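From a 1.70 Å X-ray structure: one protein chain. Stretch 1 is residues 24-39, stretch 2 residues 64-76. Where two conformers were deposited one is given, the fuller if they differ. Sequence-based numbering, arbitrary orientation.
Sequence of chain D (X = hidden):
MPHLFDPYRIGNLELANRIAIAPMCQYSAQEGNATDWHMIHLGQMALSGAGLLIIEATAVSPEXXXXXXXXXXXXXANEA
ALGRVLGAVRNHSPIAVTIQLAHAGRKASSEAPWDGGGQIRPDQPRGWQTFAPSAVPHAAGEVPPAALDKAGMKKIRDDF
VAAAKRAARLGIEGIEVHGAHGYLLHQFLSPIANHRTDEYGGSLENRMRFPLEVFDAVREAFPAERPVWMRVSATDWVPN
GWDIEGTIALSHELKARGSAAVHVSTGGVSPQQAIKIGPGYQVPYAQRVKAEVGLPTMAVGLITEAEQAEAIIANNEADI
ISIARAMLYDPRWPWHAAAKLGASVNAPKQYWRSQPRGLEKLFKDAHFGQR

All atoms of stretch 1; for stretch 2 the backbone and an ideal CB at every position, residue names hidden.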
# COMPACT_ATOMS: atom_id res chain seq x y z
N MET D 24 0.93 14.81 3.41
CA MET D 24 2.32 14.55 3.60
C MET D 24 3.00 14.67 2.26
O MET D 24 2.75 13.85 1.38
CB MET D 24 2.54 13.15 4.17
CG MET D 24 2.20 13.06 5.64
SD MET D 24 2.38 11.37 6.28
CE MET D 24 0.92 10.59 5.64
N CYS D 25 3.86 15.69 2.11
CA CYS D 25 4.58 15.91 0.86
C CYS D 25 5.36 14.67 0.45
O CYS D 25 6.02 14.05 1.30
CB CYS D 25 5.55 17.10 1.00
SG CYS D 25 4.64 18.64 1.13
N GLN D 26 5.26 14.31 -0.83
CA GLN D 26 5.95 13.18 -1.36
C GLN D 26 7.12 13.57 -2.27
O GLN D 26 7.94 12.71 -2.57
CB GLN D 26 4.96 12.27 -2.15
CG GLN D 26 3.84 11.72 -1.31
CD GLN D 26 4.39 10.86 -0.20
OE1 GLN D 26 4.99 9.80 -0.47
NE2 GLN D 26 4.27 11.32 1.03
N TYR D 27 7.16 14.83 -2.74
CA TYR D 27 8.29 15.30 -3.59
C TYR D 27 8.52 14.36 -4.77
O TYR D 27 9.64 14.08 -5.13
CB TYR D 27 9.59 15.42 -2.74
CG TYR D 27 9.37 16.12 -1.43
CD1 TYR D 27 9.38 17.51 -1.35
CD2 TYR D 27 9.18 15.39 -0.25
CE1 TYR D 27 9.14 18.17 -0.14
CE2 TYR D 27 8.96 16.03 0.97
CZ TYR D 27 8.95 17.43 1.00
OH TYR D 27 8.73 18.09 2.18
N SER D 28 7.44 13.84 -5.35
CA SER D 28 7.51 12.77 -6.37
C SER D 28 6.73 13.10 -7.64
O SER D 28 6.29 12.19 -8.36
CB SER D 28 6.99 11.46 -5.74
OG SER D 28 7.87 11.04 -4.72
N ALA D 29 6.45 14.38 -7.88
CA ALA D 29 5.76 14.83 -9.07
C ALA D 29 6.77 15.33 -10.11
O ALA D 29 7.95 15.60 -9.79
CB ALA D 29 4.74 15.92 -8.71
N GLN D 30 6.30 15.46 -11.34
CA GLN D 30 7.14 15.95 -12.47
C GLN D 30 6.42 17.11 -13.08
O GLN D 30 5.36 16.92 -13.66
CB GLN D 30 7.34 14.89 -13.53
CG GLN D 30 8.27 13.78 -13.12
CD GLN D 30 8.14 12.49 -13.95
OE1 GLN D 30 7.14 12.25 -14.65
NE2 GLN D 30 9.15 11.63 -13.83
N GLU D 31 6.96 18.32 -12.94
CA GLU D 31 6.30 19.53 -13.38
C GLU D 31 4.83 19.61 -12.86
O GLU D 31 3.89 20.00 -13.59
CB GLU D 31 6.39 19.66 -14.90
CG GLU D 31 7.83 19.62 -15.41
CD GLU D 31 8.67 20.87 -15.09
OE1 GLU D 31 8.23 21.81 -14.36
OE2 GLU D 31 9.82 20.94 -15.58
N GLY D 32 4.68 19.18 -11.61
CA GLY D 32 3.41 19.26 -10.88
C GLY D 32 2.58 18.01 -11.11
O GLY D 32 1.60 17.78 -10.41
N ASN D 33 2.94 17.20 -12.09
CA ASN D 33 2.17 16.02 -12.42
C ASN D 33 2.39 14.82 -11.50
O ASN D 33 3.52 14.37 -11.30
CB ASN D 33 2.49 15.55 -13.86
CG ASN D 33 2.17 16.59 -14.90
OD1 ASN D 33 1.16 17.25 -14.85
ND2 ASN D 33 3.05 16.72 -15.85
N ALA D 34 1.29 14.28 -10.99
CA ALA D 34 1.34 13.04 -10.27
C ALA D 34 1.95 11.96 -11.13
O ALA D 34 1.79 11.95 -12.35
CB ALA D 34 -0.05 12.63 -9.80
N THR D 35 2.64 11.05 -10.47
CA THR D 35 3.35 9.94 -11.12
C THR D 35 2.83 8.61 -10.60
O THR D 35 1.91 8.57 -9.79
CB THR D 35 4.87 10.03 -10.88
OG1 THR D 35 5.14 9.87 -9.47
CG2 THR D 35 5.40 11.37 -11.33
N ASP D 36 3.44 7.53 -11.05
CA ASP D 36 3.07 6.21 -10.56
C ASP D 36 3.20 6.11 -9.05
O ASP D 36 2.43 5.39 -8.41
CB ASP D 36 3.85 5.08 -11.27
CG ASP D 36 5.41 5.21 -11.20
OD1 ASP D 36 6.02 6.08 -10.48
OD2 ASP D 36 6.08 4.38 -11.92
N TRP D 37 4.13 6.86 -8.47
CA TRP D 37 4.27 6.87 -7.01
C TRP D 37 2.95 7.26 -6.34
O TRP D 37 2.57 6.65 -5.33
CB TRP D 37 5.36 7.84 -6.56
CG TRP D 37 5.42 7.91 -5.06
CD1 TRP D 37 4.92 8.90 -4.26
CD2 TRP D 37 5.86 6.89 -4.19
NE1 TRP D 37 5.09 8.57 -2.95
CE2 TRP D 37 5.66 7.33 -2.88
CE3 TRP D 37 6.44 5.64 -4.39
CZ2 TRP D 37 6.01 6.59 -1.79
CZ3 TRP D 37 6.82 4.91 -3.29
CH2 TRP D 37 6.60 5.37 -2.01
N HIS D 38 2.29 8.30 -6.85
CA HIS D 38 1.07 8.77 -6.23
C HIS D 38 -0.03 7.75 -6.30
O HIS D 38 -0.80 7.61 -5.35
CB HIS D 38 0.59 10.09 -6.81
CG HIS D 38 1.51 11.21 -6.51
ND1 HIS D 38 2.56 11.53 -7.32
CD2 HIS D 38 1.58 12.04 -5.45
CE1 HIS D 38 3.25 12.52 -6.78
NE2 HIS D 38 2.65 12.87 -5.66
N MET D 39 -0.12 7.01 -7.39
CA MET D 39 -1.02 5.86 -7.48
C MET D 39 -0.79 4.86 -6.34
O MET D 39 -1.72 4.44 -5.64
CB MET D 39 -0.82 5.16 -8.84
CG MET D 39 -1.69 3.93 -9.06
SD MET D 39 -3.43 4.36 -9.18
CE MET D 39 -3.48 5.12 -10.81
N UNK D 64 4.85 28.62 -6.50
CA UNK D 64 4.39 28.31 -5.20
C UNK D 64 4.75 26.93 -4.70
O UNK D 64 4.45 26.60 -3.55
CB UNK D 64 2.87 28.49 -5.16
N UNK D 65 5.43 26.13 -5.51
CA UNK D 65 5.90 24.81 -5.08
C UNK D 65 6.96 24.96 -4.02
O UNK D 65 7.81 25.86 -4.11
CB UNK D 65 6.45 24.01 -6.26
N UNK D 66 6.98 24.04 -3.05
CA UNK D 66 8.10 23.97 -2.11
C UNK D 66 9.37 23.59 -2.87
O UNK D 66 10.43 24.23 -2.73
CB UNK D 66 7.82 22.96 -0.99
N UNK D 67 9.27 22.56 -3.69
CA UNK D 67 10.41 21.97 -4.40
C UNK D 67 10.06 21.73 -5.85
O UNK D 67 8.86 21.73 -6.24
CB UNK D 67 10.85 20.66 -3.74
N UNK D 68 11.09 21.44 -6.66
CA UNK D 68 10.77 21.15 -8.06
C UNK D 68 9.97 19.89 -8.32
O UNK D 68 9.46 19.70 -9.44
CB UNK D 68 12.07 21.06 -8.86
N UNK D 69 9.83 19.03 -7.30
CA UNK D 69 9.04 17.82 -7.46
C UNK D 69 7.76 17.81 -6.61
O UNK D 69 7.17 16.75 -6.42
CB UNK D 69 9.90 16.60 -7.11
N UNK D 70 7.30 18.98 -6.15
CA UNK D 70 5.99 19.05 -5.56
C UNK D 70 4.85 18.74 -6.53
O UNK D 70 4.89 19.10 -7.72
CB UNK D 70 5.79 20.44 -4.96
N UNK D 71 3.80 18.16 -5.96
CA UNK D 71 2.51 17.99 -6.62
C UNK D 71 1.91 19.38 -6.89
O UNK D 71 2.07 20.30 -6.08
CB UNK D 71 1.57 17.14 -5.77
N UNK D 72 1.32 19.53 -8.07
CA UNK D 72 0.70 20.77 -8.48
C UNK D 72 -0.69 20.54 -9.05
O UNK D 72 -1.05 19.43 -9.45
CB UNK D 72 1.58 21.48 -9.51
N UNK D 73 -1.47 21.60 -9.07
CA UNK D 73 -2.75 21.60 -9.78
C UNK D 73 -2.96 22.92 -10.49
O UNK D 73 -3.93 23.67 -10.21
CB UNK D 73 -3.91 21.33 -8.82
N UNK D 74 -2.03 23.21 -11.39
CA UNK D 74 -1.93 24.54 -11.98
C UNK D 74 -2.00 24.54 -13.49
O UNK D 74 -1.84 25.60 -14.14
CB UNK D 74 -0.62 25.20 -11.54
N UNK D 75 -2.31 23.38 -14.08
CA UNK D 75 -2.52 23.29 -15.51
C UNK D 75 -3.30 22.03 -15.83
O UNK D 75 -3.49 21.17 -14.96
CB UNK D 75 -1.19 23.31 -16.26
N UNK D 76 -3.73 21.89 -17.07
CA UNK D 76 -4.52 20.72 -17.47
C UNK D 76 -3.79 19.38 -17.25
O UNK D 76 -4.41 18.38 -16.89
CB UNK D 76 -4.90 20.85 -18.95

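Position 64 lies out of reach of stretch 1; it is Gly 64. At 65, CA-to-CB points toward stretch 1, but no atom of that stretch lies near the ideal CB. A long side chain could reach the carboxylate of Glu 31, and a basic end would suit that charge. Arg 65 does this: its NH1 forms a long salt bridge of 3.8 Å with Glu 31 OE1.

Position 66 points toward stretch 1, with the ring of Tyr 27 and the sulfur of Cys 25 beyond. A medium or large apolar side chain fits, and Ile 66 places CD1 3.7 Å from Cys 25 SG.

At 67 the ideal CB is 4.2 Å from Tyr 27 CD1, leaving room for a small or branched side chain. Thr 67 sets its CG2 at the edge of that ring, 3.6 Å from Tyr 27 CD1. Position 67 also opens a type I turn ending at 70, and Thr 67 OG1 accepts from the backbone N of 69. Position 68 has phi -67°, which proline tolerates, and its CB points sideways, with nothing of stretch 1 close by. Pro 68 O accepts from a water that in turn accepts from Glu 31 N.

Position 69 is tightly placed, its ideal CB 3.2 Å from Tyr 27 O. A small side chain with a donor is attractive, serine or threonine especially. Thr 69 OG1 can make a weak hydrogen bond to Tyr 27 O at 2.9 Å; the same proton also has Thr 67 OG1 within reach. Its backbone is more decisive: Ala 29 N donates to Thr 69 O at 2.9 Å.

At 70 CB points away, but a side-chain acceptor could fold back onto the backbone NH of 66. Asp 70 OD2 accepts from Ile 66 N at 2.8 Å, and OD1 from Thr 67 OG1, also at 2.8 Å.

Position 71 points sideways, near Ala 29, Ala 34 and His 38, a pocket for a branched apolar side chain. Leu 71 CD1 is 3.8 Å from Ala 34 CB and lies over one face of the His 38 ring.

At 72 an ideal CB would sit 3.2 Å from Gly 32 CA, which favours glycine. Gly 72 N donates to Gly 32 O at 2.9 Å.

Position 73 points away; it is Leu 73. From 74, sideways, a long polar side chain could approach Gly 32. Tyr 74 OH shares a water with Glu 31 OE1. Position 75 precedes a helix, and Asn, Asp, Ser or Thr would suit its N-cap. Asn 75 caps a backbone N just past the stretch, and its ND2 donates to a water that donates to Glu 31 O. Position 76 points away; Asp 76 begins the helix.

Stretch 2 (64-76) GRITPTDLGLYND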
# COMPACT_ATOMS: atom_id res chain seq x y z
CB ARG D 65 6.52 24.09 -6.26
CG ARG D 65 5.52 23.63 -7.28
CD ARG D 65 6.19 22.91 -8.43
NE ARG D 65 6.92 23.87 -9.25
CZ ARG D 65 7.68 23.55 -10.30
NH1 ARG D 65 7.82 22.29 -10.66
NH2 ARG D 65 8.32 24.51 -10.99
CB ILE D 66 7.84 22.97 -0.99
CG1 ILE D 66 6.51 23.30 -0.24
CG2 ILE D 66 9.00 23.00 0.00
CD1 ILE D 66 5.95 22.04 0.42
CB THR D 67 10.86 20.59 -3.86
OG1 THR D 67 9.96 19.56 -4.31
CG2 THR D 67 10.85 20.61 -2.33
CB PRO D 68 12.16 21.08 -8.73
CG PRO D 68 13.01 21.91 -7.85
CD PRO D 68 12.54 21.70 -6.46
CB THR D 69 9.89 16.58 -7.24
OG1 THR D 69 10.57 16.65 -6.00
CG2 THR D 69 10.93 16.41 -8.33
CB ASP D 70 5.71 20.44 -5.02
CG ASP D 70 6.37 20.69 -3.68
OD1 ASP D 70 7.38 20.04 -3.32
OD2 ASP D 70 5.77 21.56 -2.96
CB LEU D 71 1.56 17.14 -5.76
CG LEU D 71 0.34 16.64 -6.52
CD1 LEU D 71 0.72 15.67 -7.65
CD2 LEU D 71 -0.64 16.03 -5.53
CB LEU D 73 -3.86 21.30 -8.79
CG LEU D 73 -5.19 20.91 -9.40
CD1 LEU D 73 -5.04 19.79 -10.44
CD2 LEU D 73 -6.18 20.54 -8.30
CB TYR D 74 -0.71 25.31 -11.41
CG TYR D 74 0.65 24.60 -11.48
CD1 TYR D 74 1.28 24.34 -12.69
CD2 TYR D 74 1.32 24.22 -10.32
CE1 TYR D 74 2.54 23.71 -12.75
CE2 TYR D 74 2.58 23.61 -10.35
CZ TYR D 74 3.19 23.36 -11.57
OH TYR D 74 4.42 22.74 -11.59
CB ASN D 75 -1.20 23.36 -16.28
CG ASN D 75 -0.29 22.21 -16.04
OD1 ASN D 75 -0.71 21.08 -15.87
ND2 ASN D 75 1.02 22.48 -16.05
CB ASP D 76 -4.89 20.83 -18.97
CG ASP D 76 -5.95 21.88 -19.24
OD1 ASP D 76 -6.47 22.54 -18.33
OD2 ASP D 76 -6.25 22.07 -20.42
O HOH W 1 6.27 17.48 -2.33
O HOH W 2 9.57 18.72 -11.87
O HOH W 3 5.88 23.12 -13.74
O HOH W 4 3.30 20.71 -16.10
O HOH W 5 6.74 19.59 -9.68
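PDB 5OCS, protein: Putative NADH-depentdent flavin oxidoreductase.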